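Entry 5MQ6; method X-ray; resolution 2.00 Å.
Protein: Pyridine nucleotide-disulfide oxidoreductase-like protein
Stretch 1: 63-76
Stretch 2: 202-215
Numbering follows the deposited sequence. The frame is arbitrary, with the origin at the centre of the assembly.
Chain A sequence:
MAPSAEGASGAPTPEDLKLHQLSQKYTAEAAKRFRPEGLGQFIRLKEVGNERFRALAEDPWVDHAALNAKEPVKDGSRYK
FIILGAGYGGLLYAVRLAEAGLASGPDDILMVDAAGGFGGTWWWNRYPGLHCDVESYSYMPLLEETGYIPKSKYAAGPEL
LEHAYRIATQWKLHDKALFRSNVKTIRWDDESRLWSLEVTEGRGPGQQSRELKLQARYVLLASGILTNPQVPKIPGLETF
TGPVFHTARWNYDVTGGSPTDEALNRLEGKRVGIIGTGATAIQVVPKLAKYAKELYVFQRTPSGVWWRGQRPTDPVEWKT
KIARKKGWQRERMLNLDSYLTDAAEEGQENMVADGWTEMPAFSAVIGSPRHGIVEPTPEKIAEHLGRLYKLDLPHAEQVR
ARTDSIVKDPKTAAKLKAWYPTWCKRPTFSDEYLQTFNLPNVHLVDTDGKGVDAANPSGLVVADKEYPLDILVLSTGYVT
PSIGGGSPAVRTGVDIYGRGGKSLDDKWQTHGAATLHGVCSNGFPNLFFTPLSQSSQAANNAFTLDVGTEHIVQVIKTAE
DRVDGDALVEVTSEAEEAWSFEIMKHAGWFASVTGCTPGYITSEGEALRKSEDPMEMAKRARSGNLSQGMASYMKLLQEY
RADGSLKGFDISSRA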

ATOM      1  N   ASP A  63      18.676  -7.687  13.695  1.00 33.32           N
ATOM      2  CA  ASP A  63      19.739  -8.076  14.557  1.00 32.97           C
ATOM      3  C   ASP A  63      19.175  -8.904  15.741  1.00 31.93           C
ATOM      4  O   ASP A  63      18.805  -8.351  16.772  1.00 34.36           O
ATOM      5  N   HIS A  64      19.147 -10.210  15.576  1.00 27.25           N
ATOM      6  CA  HIS A  64      18.567 -11.102  16.554  1.00 33.13           C
ATOM      7  C   HIS A  64      19.291 -11.078  17.905  1.00 32.97           C
ATOM      8  O   HIS A  64      18.668 -11.113  18.942  1.00 30.78           O
ATOM      9  N   ALA A  65      20.605 -10.999  17.882  1.00 34.91           N
ATOM     10  CA  ALA A  65      21.412 -10.833  19.104  1.00 35.11           C
ATOM     11  C   ALA A  65      20.946  -9.658  19.901  1.00 32.09           C
ATOM     12  O   ALA A  65      20.664  -9.779  21.099  1.00 39.14           O
ATOM     13  N   ALA A  66      20.868  -8.507  19.253  1.00 30.66           N
ATOM     14  CA  ALA A  66      20.402  -7.285  19.943  1.00 35.47           C
ATOM     15  C   ALA A  66      19.025  -7.438  20.572  1.00 37.29           C
ATOM     16  O   ALA A  66      18.800  -6.977  21.703  1.00 37.70           O
ATOM     17  N   LEU A  67      18.100  -8.009  19.798  1.00 32.02           N
ATOM     18  CA  LEU A  67      16.710  -8.204  20.306  1.00 32.42           C
ATOM     19  C   LEU A  67      16.625  -9.270  21.399  1.00 31.01           C
ATOM     20  O   LEU A  67      16.005  -9.081  22.394  1.00 28.10           O
ATOM     21  N   ASN A  68      17.223 -10.422  21.150  1.00 34.59           N
ATOM     22  CA  ASN A  68      17.331 -11.451  22.178  1.00 37.05           C
ATOM     23  C   ASN A  68      17.954 -10.999  23.524  1.00 39.59           C
ATOM     24  O   ASN A  68      17.722 -11.617  24.537  1.00 42.90           O
ATOM     25  N   ALA A  69      18.695  -9.900  23.546  1.00 37.32           N
ATOM     26  CA  ALA A  69      19.235  -9.445  24.784  1.00 36.53           C
ATOM     27  C   ALA A  69      18.323  -8.469  25.513  1.00 40.24           C
ATOM     28  O   ALA A  69      18.622  -8.091  26.627  1.00 44.83           O
ATOM     29  N   LYS A  70      17.215  -8.046  24.942  1.00 33.30           N
ATOM     30  CA  LYS A  70      16.346  -7.156  25.696  1.00 34.72           C
ATOM     31  C   LYS A  70      15.441  -8.025  26.568  1.00 32.03           C
ATOM     32  O   LYS A  70      15.337  -9.243  26.385  1.00 27.86           O
ATOM     33  N   GLU A  71      14.814  -7.406  27.546  1.00 34.88           N
ATOM     34  CA  GLU A  71      13.872  -8.134  28.427  1.00 38.38           C
ATOM     35  C   GLU A  71      12.723  -8.671  27.547  1.00 32.45           C
ATOM     36  O   GLU A  71      12.096  -7.914  26.866  1.00 29.04           O
ATOM     37  N   PRO A  72      12.463  -9.971  27.563  1.00 32.02           N
ATOM     38  CA  PRO A  72      11.402 -10.443  26.683  1.00 28.26           C
ATOM     39  C   PRO A  72      10.032 -10.039  27.164  1.00 24.57           C
ATOM     40  O   PRO A  72       9.797  -9.840  28.353  1.00 27.96           O
ATOM     41  N   VAL A  73       9.122  -9.897  26.235  1.00 21.33           N
ATOM     42  CA  VAL A  73       7.701  -9.748  26.571  1.00 21.68           C
ATOM     43  C   VAL A  73       7.176 -11.063  27.172  1.00 21.93           C
ATOM     44  O   VAL A  73       7.381 -12.180  26.638  1.00 17.85           O
ATOM     45  N   LYS A  74       6.472 -10.937  28.303  1.00 21.03           N
ATOM     46  CA  LYS A  74       5.966 -12.147  28.964  1.00 20.53           C
ATOM     47  C   LYS A  74       4.666 -12.637  28.392  1.00 19.66           C
ATOM     48  O   LYS A  74       3.778 -11.819  28.050  1.00 23.53           O
ATOM     49  N   ASP A  75       4.551 -13.952  28.299  1.00 16.48           N
ATOM     50  CA  ASP A  75       3.288 -14.596  27.980  1.00 18.70           C
ATOM     51  C   ASP A  75       2.250 -14.176  29.037  1.00 18.14           C
ATOM     52  O   ASP A  75       2.580 -14.018  30.189  1.00 17.96           O
ATOM     53  N   GLY A  76       1.025 -13.905  28.582  1.00 17.70           N
ATOM     54  CA  GLY A  76      -0.066 -13.420  29.433  1.00 18.63           C
ATOM     55  C   GLY A  76      -0.136 -11.975  29.848  1.00 17.02           C
ATOM     56  O   GLY A  76      -0.893 -11.637  30.717  1.00 20.48           O
ATOM     57  N   GLY A 202       9.604 -14.824  16.630  1.00 28.73           N
ATOM     58  CA  GLY A 202      10.910 -15.269  16.174  1.00 25.57           C
ATOM     59  C   GLY A 202      12.022 -14.878  17.086  1.00 23.76           C
ATOM     60  O   GLY A 202      12.041 -13.768  17.595  1.00 26.49           O
ATOM     61  N   ARG A 203      12.940 -15.810  17.346  1.00 24.90           N
ATOM     62  CA  ARG A 203      14.119 -15.492  18.181  1.00 26.50           C
ATOM     63  C   ARG A 203      15.451 -15.704  17.494  1.00 30.16           C
ATOM     64  O   ARG A 203      16.504 -15.614  18.122  1.00 26.79           O
ATOM     65  N   GLY A 204      15.438 -15.969  16.212  1.00 33.75           N
ATOM     66  CA  GLY A 204      16.702 -15.991  15.467  1.00 37.79           C
ATOM     67  C   GLY A 204      17.048 -17.413  15.070  1.00 45.61           C
ATOM     68  O   GLY A 204      16.361 -18.372  15.458  1.00 35.23           O
ATOM     69  N   PRO A 205      18.111 -17.562  14.272  1.00 53.82           N
ATOM     70  CA  PRO A 205      18.365 -18.872  13.684  1.00 52.00           C
ATOM     71  C   PRO A 205      18.755 -19.912  14.760  1.00 48.10           C
ATOM     72  O   PRO A 205      19.432 -19.555  15.751  1.00 43.60           O
ATOM     73  N   GLY A 206      18.270 -21.152  14.576  1.00 50.16           N
ATOM     74  CA  GLY A 206      18.412 -22.249  15.592  1.00 50.38           C
ATOM     75  C   GLY A 206      17.932 -21.931  17.025  1.00 57.97           C
ATOM     76  O   GLY A 206      18.440 -22.523  17.977  1.00 51.04           O
ATOM     77  N   GLN A 207      16.990 -20.990  17.202  1.00 42.94           N
ATOM     78  CA  GLN A 207      16.414 -20.686  18.526  1.00 43.11           C
ATOM     79  C   GLN A 207      14.993 -21.069  18.431  1.00 37.92           C
ATOM     80  O   GLN A 207      14.457 -21.095  17.379  1.00 46.76           O
ATOM     81  N   GLN A 208      14.340 -21.351  19.526  1.00 31.62           N
ATOM     82  CA  GLN A 208      12.967 -21.691  19.418  1.00 33.30           C
ATOM     83  C   GLN A 208      12.173 -20.349  19.444  1.00 28.14           C
ATOM     84  O   GLN A 208      12.535 -19.457  20.198  1.00 31.38           O
ATOM     85  N   SER A 209      11.161 -20.234  18.592  1.00 24.11           N
ATOM     86  CA  SER A 209      10.136 -19.194  18.634  1.00 26.18           C
ATOM     87  C   SER A 209       9.361 -19.258  19.950  1.00 25.22           C
ATOM     88  O   SER A 209       9.314 -20.289  20.548  1.00 25.10           O
ATOM     89  N   ARG A 210       8.802 -18.151  20.401  1.00 22.25           N
ATOM     90  CA  ARG A 210       8.026 -18.063  21.669  1.00 21.38           C
ATOM     91  C   ARG A 210       6.562 -17.860  21.275  1.00 21.16           C
ATOM     92  O   ARG A 210       6.261 -17.037  20.410  1.00 20.64           O
ATOM     93  N   GLU A 211       5.672 -18.679  21.785  1.00 18.82           N
ATOM     94  CA  GLU A 211       4.282 -18.505  21.608  1.00 20.52           C
ATOM     95  C   GLU A 211       3.829 -17.603  22.740  1.00 22.69           C
ATOM     96  O   GLU A 211       4.155 -17.876  23.919  1.00 21.50           O
ATOM     97  N   LEU A 212       3.125 -16.516  22.370  1.00 19.68           N
ATOM     98  CA  LEU A 212       2.622 -15.524  23.322  1.00 18.37           C
ATOM     99  C   LEU A 212       1.132 -15.293  23.160  1.00 18.29           C
ATOM    100  O   LEU A 212       0.622 -15.320  22.007  1.00 17.65           O
ATOM    101  N   LYS A 213       0.466 -15.154  24.331  1.00 16.98           N
ATOM    102  CA  LYS A 213      -0.888 -14.694  24.429  1.00 18.12           C
ATOM    103  C   LYS A 213      -0.889 -13.326  25.092  1.00 19.26           C
ATOM    104  O   LYS A 213      -0.418 -13.183  26.226  1.00 18.73           O
ATOM    105  N   LEU A 214      -1.402 -12.318  24.378  1.00 17.59           N
ATOM    106  CA  LEU A 214      -1.334 -10.950  24.868  1.00 18.76           C
ATOM    107  C   LEU A 214      -2.713 -10.423  24.901  1.00 21.30           C
ATOM    108  O   LEU A 214      -3.463 -10.717  23.997  1.00 19.83           O
ATOM    109  N   GLN A 215      -3.039  -9.667  25.947  1.00 19.47           N
ATOM    110  CA  GLN A 215      -4.361  -9.101  26.053  1.00 18.67           C
ATOM    111  C   GLN A 215      -4.420  -7.597  26.043  1.00 17.22           C
ATOM    112  O   GLN A 215      -3.480  -6.937  26.436  1.00 18.18           O
TER

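Side-chain packing between residues 63-76, a short helix followed by an extended segment, and residues 202-215, a loop that leads into a strand; together they bury 691 Å². Gly 202 makes no contact. Arg 203 has the largest area covered by the other stretch. Its CA-to-CB bond points away overall, but an m, m, m run of chi1 to chi3 brings its end back toward the helix. The backbone carbonyl of Arg 203 accepts a short, nearly straight hydrogen bond from Asn 68, ND2 to O 2.6 Å. Asn 68 itself leaves its backbone sideways and reaches the loop through an m rotamer. Its OD1 lies over one face of the Arg 203 guanidinium, 3.2 Å from Arg 203 CZ; from there it is poorly angled to accept from the guanidinium N-H groups, and it is satisfied elsewhere in the structure. Water 1 ties the same guanidinium to two backbone carbonyls of stretch 1: it accepts from Arg 203 NH1 at 3.0 Å and donates to Leu 67 O at 2.8 Å and to Lys 70 O at 2.7 Å.

Gly 204 lies against His 64, whose m side chain points toward the loop. Gly 204 CA sits over the imidazole face, 3.3 Å from His 64 ND1, in a CH-pi contact only 11° off the ring normal. This approach leaves no space for a side chain: an ideal CB on Gly 204 would fall 3.0 Å from His 64 CB, a clash, and the backbone angles alone also call for glycine. Pro 205 adds its CD at 3.8 Å from His 64 CD2. The type II turn from Gly 204 to Gln 207 then carries the chain off; Gly 206 is out of reach, Gln 207 (m) points toward the helix but approaches only loosely, CG to Asn 68 ND2 4.3 Å, and Gln 208 and Ser 209 take no part.

Arg 210 opens the strand and points toward the extended segment, with chi1 m, chi2 t and chi3 p. Its guanidinium clasps one carbonyl with two hydrogen bonds, NH1 to Val 73 O 3.0 Å and NH2 to Val 73 O 2.9 Å, the acceptor lying near the guanidinium plane. Pro 72 covers one face of the same group, CB to Arg 210 NH1 3.7 Å. The side chain of Glu 211 leads away, yet water 2 links its backbone to Asp 75, donating to Glu 211 O at 2.7 Å and Asp 75 OD2 at 2.9 Å.

Leu 212 and Leu 214, both buried and both m, t, start sideways and bring their ends nearer. Leu 212 CD2 packs 3.6 Å from Asp 75 N, while Leu 214 CD2 meets Val 73 CG1 (chi1 t) at 3.9 Å. Between them Lys 213, t throughout, sends its end away and pairs through its backbone: Lys 213 N donates to Asp 75 OD1 at 2.8 Å, reached by a t rotamer, and Lys 213 O accepts from Gly 76 N at 2.9 Å.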

ATOM      1  CB  ASP A  63      20.392  -6.818  15.039  1.00 30.08           C
ATOM      2  CG  ASP A  63      21.590  -7.079  15.895  1.00 38.27           C
ATOM      3  OD1 ASP A  63      21.879  -8.284  16.233  1.00 35.40           O
ATOM      4  OD2 ASP A  63      22.222  -6.045  16.263  1.00 45.76           O
ATOM      5  CB  HIS A  64      18.559 -12.514  16.030  1.00 30.18           C
ATOM      6  CG  HIS A  64      17.600 -12.748  14.907  1.00 33.80           C
ATOM      7  ND1 HIS A  64      16.217 -12.748  15.062  1.00 32.33           N
ATOM      8  CD2 HIS A  64      17.819 -13.076  13.625  1.00 33.95           C
ATOM      9  CE1 HIS A  64      15.633 -13.017  13.922  1.00 28.63           C
ATOM     10  NE2 HIS A  64      16.579 -13.229  13.030  1.00 34.80           N
ATOM     11  CB  ALA A  65      22.894 -10.631  18.749  1.00 34.37           C
ATOM     12  CB  ALA A  66      20.334  -6.132  18.970  1.00 36.86           C
ATOM     13  CB  LEU A  67      15.756  -8.535  19.182  1.00 30.35           C
ATOM     14  CG  LEU A  67      15.097  -7.300  18.559  1.00 29.76           C
ATOM     15  CD1 LEU A  67      15.983  -6.156  18.398  1.00 36.51           C
ATOM     16  CD2 LEU A  67      14.630  -7.697  17.224  1.00 28.25           C
ATOM     17  CB  ASN A  68      18.072 -12.617  21.583  1.00 32.63           C
ATOM     18  CG  ASN A  68      17.209 -13.373  20.639  1.00 29.64           C
ATOM     19  OD1 ASN A  68      16.025 -13.035  20.472  1.00 26.39           O
ATOM     20  ND2 ASN A  68      17.762 -14.401  20.012  1.00 31.96           N
ATOM     21  CB  ALA A  69      20.579  -8.810  24.577  1.00 36.71           C
ATOM     22  CB  LYS A  70      15.571  -6.217  24.763  1.00 36.71           C
ATOM     23  CG  LYS A  70      16.486  -5.567  23.729  1.00 41.36           C
ATOM     24  CD  LYS A  70      15.927  -4.329  23.047  1.00 48.47           C
ATOM     25  CE  LYS A  70      15.980  -3.109  23.965  1.00 62.41           C
ATOM     26  NZ  LYS A  70      14.892  -2.132  23.582  1.00 75.29           N
ATOM     27  CB  GLU A  71      13.295  -7.206  29.520  1.00 39.69           C
ATOM     28  CG  GLU A  71      12.478  -7.944  30.571  1.00 50.33           C
ATOM     29  CD  GLU A  71      13.364  -8.477  31.673  1.00 60.41           C
ATOM     30  OE1 GLU A  71      14.064  -7.633  32.277  1.00 68.68           O
ATOM     31  OE2 GLU A  71      13.382  -9.719  31.921  1.00 61.20           O
ATOM     32  CB  PRO A  72      11.544 -11.965  26.729  1.00 29.76           C
ATOM     33  CG  PRO A  72      12.846 -12.210  27.431  1.00 36.59           C
ATOM     34  CD  PRO A  72      13.016 -11.058  28.368  1.00 32.76           C
ATOM     35  CB  VAL A  73       6.859  -9.291  25.358  1.00 23.11           C
ATOM     36  CG1 VAL A  73       5.367  -9.412  25.623  1.00 23.45           C
ATOM     37  CG2 VAL A  73       7.213  -7.873  25.013  1.00 27.39           C
ATOM     38  CB  LYS A  74       5.775 -11.916  30.446  1.00 21.21           C
ATOM     39  CG  LYS A  74       7.012 -11.469  31.161  1.00 25.33           C
ATOM     40  CD  LYS A  74       6.599 -11.054  32.540  1.00 25.55           C
ATOM     41  CE  LYS A  74       7.753 -11.125  33.469  1.00 36.08           C
ATOM     42  NZ  LYS A  74       8.176  -9.768  33.824  1.00 43.14           N
ATOM     43  CB  ASP A  75       3.498 -16.112  27.926  1.00 17.49           C
ATOM     44  CG  ASP A  75       2.359 -16.889  27.303  1.00 16.62           C
ATOM     45  OD1 ASP A  75       1.442 -16.303  26.704  1.00 17.47           O
ATOM     46  OD2 ASP A  75       2.405 -18.162  27.413  1.00 16.79           O
ATOM     47  CB  ARG A 203      14.075 -16.301  19.463  1.00 26.79           C
ATOM     48  CG  ARG A 203      12.728 -16.208  20.206  1.00 23.68           C
ATOM     49  CD  ARG A 203      12.629 -14.902  20.920  1.00 23.50           C
ATOM     50  NE  ARG A 203      13.678 -14.728  21.930  1.00 25.34           N
ATOM     51  CZ  ARG A 203      13.865 -13.668  22.697  1.00 25.39           C
ATOM     52  NH1 ARG A 203      13.098 -12.604  22.668  1.00 27.97           N
ATOM     53  NH2 ARG A 203      14.851 -13.675  23.566  1.00 30.31           N
ATOM     54  CB  PRO A 205      19.492 -18.595  12.664  1.00 53.54           C
ATOM     55  CG  PRO A 205      19.679 -17.089  12.623  1.00 59.17           C
ATOM     56  CD  PRO A 205      19.167 -16.581  13.941  1.00 56.82           C
ATOM     57  CB  GLN A 207      16.408 -19.191  18.847  1.00 47.43           C
ATOM     58  CG  GLN A 207      17.737 -18.553  18.981  1.00 49.51           C
ATOM     59  CD  GLN A 207      18.537 -19.274  20.023  1.00 61.17           C
ATOM     60  OE1 GLN A 207      18.420 -19.002  21.211  1.00 56.31           O
ATOM     61  NE2 GLN A 207      19.316 -20.248  19.586  1.00 70.91           N
ATOM     62  CB  GLN A 208      12.603 -22.595  20.575  1.00 42.13           C
ATOM     63  CG  GLN A 208      11.384 -23.431  20.324  1.00 48.84           C
ATOM     64  CD  GLN A 208      10.839 -24.009  21.644  1.00 58.73           C
ATOM     65  OE1 GLN A 208      11.244 -23.612  22.752  1.00 67.63           O
ATOM     66  NE2 GLN A 208       9.915 -24.940  21.532  1.00 59.39           N
ATOM     67  CB  SER A 209       9.163 -19.501  17.516  1.00 30.44           C
ATOM     68  OG  SER A 209       9.836 -19.110  16.345  1.00 37.39           O
ATOM     69  CB  ARG A 210       8.529 -16.883  22.454  1.00 22.78           C
ATOM     70  CG  ARG A 210       9.935 -17.146  22.972  1.00 24.09           C
ATOM     71  CD  ARG A 210      10.528 -15.942  23.604  1.00 24.60           C
ATOM     72  NE  ARG A 210       9.922 -15.766  24.920  1.00 28.27           N
ATOM     73  CZ  ARG A 210       9.224 -14.724  25.372  1.00 28.03           C
ATOM     74  NH1 ARG A 210       8.999 -13.659  24.634  1.00 26.53           N
ATOM     75  NH2 ARG A 210       8.750 -14.778  26.648  1.00 27.27           N
ATOM     76  CB  GLU A 211       3.593 -19.823  21.666  1.00 24.08           C
ATOM     77  CG  GLU A 211       3.999 -20.676  20.476  1.00 28.46           C
ATOM     78  CD  GLU A 211       3.462 -20.185  19.149  1.00 32.14           C
ATOM     79  OE1 GLU A 211       2.303 -19.808  19.025  1.00 37.64           O
ATOM     80  OE2 GLU A 211       4.221 -20.193  18.213  1.00 41.98           O
ATOM     81  CB  LEU A 212       3.379 -14.208  23.253  1.00 17.43           C
ATOM     82  CG  LEU A 212       4.885 -14.296  23.401  1.00 19.40           C
ATOM     83  CD1 LEU A 212       5.463 -13.031  22.768  1.00 22.10           C
ATOM     84  CD2 LEU A 212       5.315 -14.345  24.837  1.00 18.15           C
ATOM     85  CB  LYS A 213      -1.731 -15.639  25.200  1.00 19.55           C
ATOM     86  CG  LYS A 213      -3.205 -15.210  25.256  1.00 20.50           C
ATOM     87  CD  LYS A 213      -4.089 -16.291  25.847  1.00 20.17           C
ATOM     88  CE  LYS A 213      -5.287 -15.684  26.481  1.00 21.46           C
ATOM     89  NZ  LYS A 213      -6.261 -16.742  26.760  1.00 22.53           N
ATOM     90  CB  LEU A 214      -0.483 -10.093  23.989  1.00 19.51           C
ATOM     91  CG  LEU A 214       0.897 -10.594  23.704  1.00 20.28           C
ATOM     92  CD1 LEU A 214       1.620  -9.808  22.638  1.00 20.05           C
ATOM     93  CD2 LEU A 214       1.730 -10.577  24.978  1.00 21.40           C
ATOM     94  CB  GLN A 215      -5.065  -9.629  27.278  1.00 19.38           C
ATOM     95  CG  GLN A 215      -5.327 -11.144  27.204  1.00 21.20           C
ATOM     96  CD  GLN A 215      -6.129 -11.620  28.379  1.00 24.02           C
ATOM     97  OE1 GLN A 215      -5.704 -11.543  29.534  1.00 24.51           O
ATOM     98  NE2 GLN A 215      -7.329 -12.072  28.094  1.00 30.10           N
TER
HETATM   99  O   HOH W   1      14.210 -10.297  24.198  1.00 40.70           O
HETATM  100  O   HOH W   2       3.306 -20.020  25.320  1.00 18.87           O